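Local atomic coordinates of octaprenyl-diphosphate synthase (Bacteroides thetaiotaomicron, PDB entry 3RMG), a protein that probably acts as a magnesium-dependent prenyltransferase of the FPP/GGPP synthase family, lengthening isoprenoid diphosphate chains. Residues Lys296-Leu301 / Thr316-Val321; Val74-Leu79 / Ser139-Lys144. All coordinates share one frame; numbering follows the deposited sequence.

In the fold
Both contacts join pairs of helices in an all-helical isoprenoid synthase fold, and they share no helix. Contact 2 brings helix 67-90 alongside helix 132-154 with their directions nearly parallel, and three of its four touching residues are buried. Contact 1 pairs the antiparallel helices 283-302 and 309-323 farther out: its centre lies about 16 Å from the centre of the chain, against about 12 Å for contact 2, and two of its four touching residues are buried, the other two partly exposed. The chemistry follows the place: leucines and a glycine backbone in contact 2, but an aromatic ring and a carboxylate beside the leucine and alanine of contact 1. Their centres are about 24 Å apart, and the two do not touch.

Contact 1 of 2, residues Lys296-Leu301 / Thr316-Val321; sequences KKAFDL and TYLDYV
Ala298 and Leu318 meet where an antiparallel helical hairpin near the C-terminus, helices 283-302 and 309-323, packs together; the axes of the two segments approach to 11.1 Å, and no hydrogen bond joins them. Leu318 points toward the partner helix. Its CG stands anti to the backbone N (chi1 -172°), a setting that carries CD2 across to within 3.3 Å of Ala298 CB. This is tighter than an ordinary carbon-carbon contact, and the small methyl of Ala298 is what the leucine branch abuts. Phe299 works differently: its CB does not point at the partner helix, but with CG beside the backbone N (chi1 -83°) the ring extends across and brings its far end to helix 309-323. There Phe299 CE2 lies 4.0 Å from Leu318 CD2 and equally near Leu318 CB, the two side chains meeting at a slant. Asp319, partly exposed, reaches the same ring, and its OD2 is also held by a salt bridge to Lys295, one turn before Phe299. Replacing the ring of Phe299 by the methyl of an alanine is likely to open a gap beside Leu318 CB and CD2 and bare one flank of the carboxylate, though not its salt bridge. The Phe299 and Asp319 side chains cross at about a right angle, ring and carboxylate planes 66° apart, with Asp319 OD2 3.6 Å from Phe299 CZ.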
loop_
_atom_site.group_PDB
_atom_site.type_symbol
_atom_site.label_atom_id
_atom_site.label_comp_id
_atom_site.label_asym_id
_atom_site.label_seq_id
_atom_site.Cartn_x
_atom_site.Cartn_y
_atom_site.Cartn_z
ATOM N N LYS A 296 -17.343 6.217 -30.251
ATOM C CA LYS A 296 -18.410 7.119 -30.664
ATOM C C LYS A 296 -19.136 7.652 -29.433
ATOM O O LYS A 296 -19.515 8.818 -29.385
ATOM C CB LYS A 296 -19.392 6.419 -31.609
ATOM C CG LYS A 296 -20.610 7.259 -31.960
ATOM C CD LYS A 296 -21.719 6.390 -32.535
ATOM C CE LYS A 296 -23.096 7.042 -32.412
ATOM N NZ LYS A 296 -23.223 8.265 -33.254
ATOM N N LYS A 297 -19.330 6.803 -28.430
ATOM C CA LYS A 297 -19.935 7.267 -27.190
ATOM C C LYS A 297 -19.107 8.412 -26.610
ATOM O O LYS A 297 -19.651 9.405 -26.112
ATOM C CB LYS A 297 -20.053 6.124 -26.188
ATOM C CG LYS A 297 -21.197 5.137 -26.476
ATOM C CD LYS A 297 -21.265 4.109 -25.353
ATOM C CE LYS A 297 -21.751 2.748 -25.843
ATOM N NZ LYS A 297 -23.222 2.723 -26.026
ATOM N N ALA A 298 -17.787 8.277 -26.708
ATOM C CA ALA A 298 -16.879 9.285 -26.196
ATOM C C ALA A 298 -16.959 10.575 -26.999
ATOM O O ALA A 298 -17.025 11.653 -26.413
ATOM C CB ALA A 298 -15.445 8.756 -26.168
ATOM N N PHE A 299 -16.948 10.463 -28.330
ATOM C CA PHE A 299 -17.047 11.625 -29.211
ATOM C C PHE A 299 -18.370 12.360 -29.002
ATOM O O PHE A 299 -18.412 13.585 -28.907
ATOM C CB PHE A 299 -16.914 11.199 -30.683
ATOM C CG PHE A 299 -15.484 11.043 -31.141
ATOM C CD1 PHE A 299 -15.167 11.020 -32.484
ATOM C CD2 PHE A 299 -14.457 10.949 -30.221
ATOM C CE1 PHE A 299 -13.853 10.884 -32.903
ATOM C CE2 PHE A 299 -13.143 10.821 -30.632
ATOM C CZ PHE A 299 -12.843 10.784 -31.978
ATOM N N ASP A 300 -19.447 11.593 -28.926
ATOM C CA ASP A 300 -20.747 12.151 -28.657
ATOM C C ASP A 300 -20.746 12.901 -27.326
ATOM O O ASP A 300 -21.397 13.930 -27.198
ATOM C CB ASP A 300 -21.807 11.049 -28.673
ATOM C CG ASP A 300 -22.174 10.621 -30.078
ATOM O OD1 ASP A 300 -22.926 9.636 -30.207
ATOM O OD2 ASP A 300 -21.706 11.262 -31.055
ATOM N N LEU A 301 -19.997 12.402 -26.344
ATOM C CA LEU A 301 -19.912 13.094 -25.062
ATOM C C LEU A 301 -19.222 14.434 -25.239
ATOM O O LEU A 301 -19.694 15.446 -24.721
ATOM C CB LEU A 301 -19.126 12.288 -24.027
ATOM C CG LEU A 301 -19.746 11.639 -22.786
ATOM C CD1 LEU A 301 -18.606 11.341 -21.844
ATOM C CD2 LEU A 301 -20.794 12.491 -22.070
ATOM N N THR A 316 -7.965 13.663 -31.032
ATOM C CA THR A 316 -6.764 13.052 -31.605
ATOM C C THR A 316 -6.174 11.998 -30.660
ATOM O O THR A 316 -5.757 10.935 -31.082
ATOM C CB THR A 316 -5.670 14.105 -31.921
ATOM O OG1 THR A 316 -6.244 15.193 -32.652
ATOM C CG2 THR A 316 -4.553 13.492 -32.752
ATOM N N TYR A 317 -6.120 12.303 -29.375
ATOM C CA TYR A 317 -5.724 11.311 -28.383
ATOM C C TYR A 317 -6.548 10.025 -28.560
ATOM O O TYR A 317 -6.012 8.925 -28.614
ATOM C CB TYR A 317 -5.983 11.898 -27.007
ATOM C CG TYR A 317 -5.633 11.037 -25.819
ATOM C CD1 TYR A 317 -4.402 11.173 -25.177
ATOM C CD2 TYR A 317 -6.550 10.133 -25.298
ATOM C CE1 TYR A 317 -4.087 10.410 -24.062
ATOM C CE2 TYR A 317 -6.245 9.360 -24.186
ATOM C CZ TYR A 317 -5.017 9.506 -23.572
ATOM O OH TYR A 317 -4.720 8.748 -22.468
ATOM N N LEU A 318 -7.862 10.166 -28.663
ATOM C CA LEU A 318 -8.714 8.997 -28.697
ATOM C C LEU A 318 -8.568 8.252 -30.026
ATOM O O LEU A 318 -8.596 7.024 -30.050
ATOM C CB LEU A 318 -10.171 9.365 -28.364
ATOM C CG LEU A 318 -11.156 8.201 -28.175
ATOM C CD1 LEU A 318 -10.504 7.020 -27.470
ATOM C CD2 LEU A 318 -12.389 8.640 -27.410
ATOM N N ASP A 319 -8.362 8.983 -31.121
ATOM C CA ASP A 319 -8.078 8.346 -32.411
ATOM C C ASP A 319 -6.778 7.555 -32.361
ATOM O O ASP A 319 -6.665 6.490 -32.957
ATOM C CB ASP A 319 -7.987 9.377 -33.527
ATOM C CG ASP A 319 -9.346 9.810 -34.034
ATOM O OD1 ASP A 319 -9.442 10.919 -34.597
ATOM O OD2 ASP A 319 -10.320 9.043 -33.880
ATOM N N TYR A 320 -5.797 8.090 -31.645
ATOM C CA TYR A 320 -4.472 7.496 -31.572
ATOM C C TYR A 320 -4.498 6.234 -30.709
ATOM O O TYR A 320 -3.836 5.242 -31.022
ATOM C CB TYR A 320 -3.498 8.517 -31.001
ATOM C CG TYR A 320 -2.042 8.217 -31.238
ATOM C CD1 TYR A 320 -1.375 8.750 -32.340
ATOM C CD2 TYR A 320 -1.319 7.428 -30.343
ATOM C CE1 TYR A 320 -0.030 8.493 -32.556
ATOM C CE2 TYR A 320 0.024 7.166 -30.549
ATOM C CZ TYR A 320 0.665 7.699 -31.656
ATOM O OH TYR A 320 2.003 7.440 -31.867
ATOM N N VAL A 321 -5.261 6.271 -29.621
ATOM C CA VAL A 321 -5.514 5.070 -28.836
ATOM C C VAL A 321 -6.094 3.975 -29.742
ATOM O O VAL A 321 -5.436 2.972 -30.025
ATOM C CB VAL A 321 -6.469 5.364 -27.665
ATOM C CG1 VAL A 321 -7.022 4.076 -27.069
ATOM C CG2 VAL A 321 -5.758 6.185 -26.610
#

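Contact 2 of 2, residues Val74-Leu79 / Ser139-Lys144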
loop_
_atom_site.group_PDB
_atom_site.type_symbol
_atom_site.label_atom_id
_atom_site.label_comp_id
_atom_site.label_asym_id
_atom_site.label_seq_id
_atom_site.Cartn_x
_atom_site.Cartn_y
_atom_site.Cartn_z
ATOM N N VAL A 74 0.380 12.466 -10.637
ATOM C CA VAL A 74 1.423 11.690 -9.983
ATOM C C VAL A 74 0.815 10.616 -9.068
ATOM O O VAL A 74 1.162 9.427 -9.139
ATOM C CB VAL A 74 2.348 12.607 -9.178
ATOM C CG1 VAL A 74 3.408 11.794 -8.404
ATOM C CG2 VAL A 74 3.010 13.601 -10.122
ATOM N N SER A 75 -0.113 11.029 -8.222
ATOM C CA SER A 75 -0.718 10.083 -7.301
ATOM C C SER A 75 -1.254 8.872 -8.041
ATOM O O SER A 75 -0.915 7.742 -7.704
ATOM C CB SER A 75 -1.847 10.729 -6.519
ATOM O OG SER A 75 -2.461 9.766 -5.690
ATOM N N LEU A 76 -2.096 9.108 -9.048
ATOM C CA LEU A 76 -2.748 8.013 -9.750
ATOM C C LEU A 76 -1.749 7.192 -10.544
ATOM O O LEU A 76 -1.846 5.977 -10.599
ATOM C CB LEU A 76 -3.881 8.526 -10.639
ATOM C CG LEU A 76 -5.160 8.949 -9.885
ATOM C CD1 LEU A 76 -6.124 9.647 -10.803
ATOM C CD2 LEU A 76 -5.847 7.761 -9.205
ATOM N N GLU A 77 -0.753 7.847 -11.122
ATOM C CA GLU A 77 0.296 7.121 -11.822
ATOM C C GLU A 77 1.130 6.248 -10.868
ATOM O O GLU A 77 1.531 5.139 -11.213
ATOM C CB GLU A 77 1.179 8.095 -12.602
ATOM C CG GLU A 77 2.014 7.439 -13.690
ATOM C CD GLU A 77 1.185 6.999 -14.887
ATOM O OE1 GLU A 77 -0.037 7.256 -14.898
ATOM O OE2 GLU A 77 1.755 6.395 -15.820
ATOM N N LEU A 78 1.389 6.743 -9.666
ATOM C CA LEU A 78 2.078 5.939 -8.664
ATOM C C LEU A 78 1.242 4.726 -8.235
ATOM O O LEU A 78 1.774 3.619 -8.053
ATOM C CB LEU A 78 2.429 6.793 -7.440
ATOM C CG LEU A 78 3.466 7.882 -7.709
ATOM C CD1 LEU A 78 3.695 8.746 -6.481
ATOM C CD2 LEU A 78 4.752 7.252 -8.193
ATOM N N LEU A 79 -0.058 4.939 -8.053
ATOM C CA LEU A 79 -0.954 3.846 -7.660
ATOM C C LEU A 79 -0.930 2.726 -8.703
ATOM O O LEU A 79 -0.850 1.540 -8.369
ATOM C CB LEU A 79 -2.385 4.368 -7.468
ATOM C CG LEU A 79 -3.494 3.344 -7.224
ATOM C CD1 LEU A 79 -3.152 2.486 -6.032
ATOM C CD2 LEU A 79 -4.813 4.052 -6.988
ATOM N N SER A 139 -8.014 7.103 -2.587
ATOM C CA SER A 139 -8.003 6.051 -1.582
ATOM C C SER A 139 -9.061 4.999 -1.919
ATOM O O SER A 139 -8.760 3.806 -1.954
ATOM C CB SER A 139 -8.121 6.600 -0.143
ATOM O OG SER A 139 -9.379 7.213 0.120
ATOM N N SER A 140 -10.290 5.423 -2.209
ATOM C CA SER A 140 -11.320 4.424 -2.502
ATOM C C SER A 140 -10.955 3.599 -3.729
ATOM O O SER A 140 -11.225 2.404 -3.779
ATOM C CB SER A 140 -12.705 5.053 -2.651
ATOM O OG SER A 140 -12.753 5.875 -3.789
ATOM N N LEU A 141 -10.318 4.224 -4.710
ATOM C CA LEU A 141 -9.857 3.485 -5.881
ATOM C C LEU A 141 -8.843 2.441 -5.461
ATOM O O LEU A 141 -8.875 1.305 -5.937
ATOM C CB LEU A 141 -9.232 4.417 -6.926
ATOM C CG LEU A 141 -8.646 3.701 -8.142
ATOM C CD1 LEU A 141 -9.777 3.133 -8.964
ATOM C CD2 LEU A 141 -7.775 4.619 -9.001
ATOM N N GLY A 142 -7.923 2.827 -4.582
ATOM C CA GLY A 142 -6.960 1.875 -4.046
ATOM C C GLY A 142 -7.700 0.670 -3.485
ATOM O O GLY A 142 -7.351 -0.482 -3.760
ATOM N N GLN A 143 -8.738 0.934 -2.698
ATOM C CA GLN A 143 -9.581 -0.134 -2.186
ATOM C C GLN A 143 -10.102 -1.012 -3.329
ATOM O O GLN A 143 -9.775 -2.197 -3.411
ATOM C CB GLN A 143 -10.759 0.436 -1.405
ATOM C CG GLN A 143 -10.492 0.680 0.042
ATOM C CD GLN A 143 -11.744 0.521 0.873
ATOM O OE1 GLN A 143 -11.730 -0.115 1.927
ATOM N NE2 GLN A 143 -12.843 1.078 0.390
ATOM N N LYS A 144 -10.901 -0.420 -4.212
ATOM C CA LYS A 144 -11.485 -1.159 -5.341
ATOM C C LYS A 144 -10.495 -2.100 -6.023
ATOM O O LYS A 144 -10.745 -3.299 -6.114
ATOM C CB LYS A 144 -12.097 -0.212 -6.377
ATOM C CG LYS A 144 -12.647 -0.942 -7.612
ATOM C CD LYS A 144 -13.027 0.022 -8.736
ATOM C CE LYS A 144 -14.241 0.876 -8.373
ATOM N NZ LYS A 144 -14.246 2.188 -9.093
#
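Leu141 meets both Leu76 and Leu79 chiefly through its CD2 methyl, in a buried contact between helices 67-90 and 132-154. Before it along 139-144 come Ser139 and Ser140, which stay clear of 74-79; their hydroxyls are hydrogen-bonded to carbonyls of the preceding turn, Ser139 OG to Ile135 O and Ser140 OG to Arg136 O. Leu141 follows, its CB pointing toward the partner helix. With CG anti to the backbone N (chi1 176°), the side chain extends far enough to set CD2 against both leucines. Leu141 CD2 lies 3.6 Å from Leu79 CD2, the two side chains slanting past each other, and 3.7 Å from Leu76 CD2, where they meet at about a right angle. Helix 174-188 also packs against Leu76 and Leu141. Gly142 comes next and gives the nearest backbone approach, its CA 7.3 Å from Leu79 CA. Leu79 CD2 lies 4.1 Å from Gly142 N. Gln143 turns to the second subunit instead, its OE1 hydrogen-bonded to Thr121 OG1 of that chain, which places helix 132-154 between the core and the dimer interface. The axes of the two segments run 14° from parallel and 11.2 Å apart, with no hydrogen bond between them: apolar helix-to-helix packing of the kind that builds the all-helical core of the isoprenoid synthase fold.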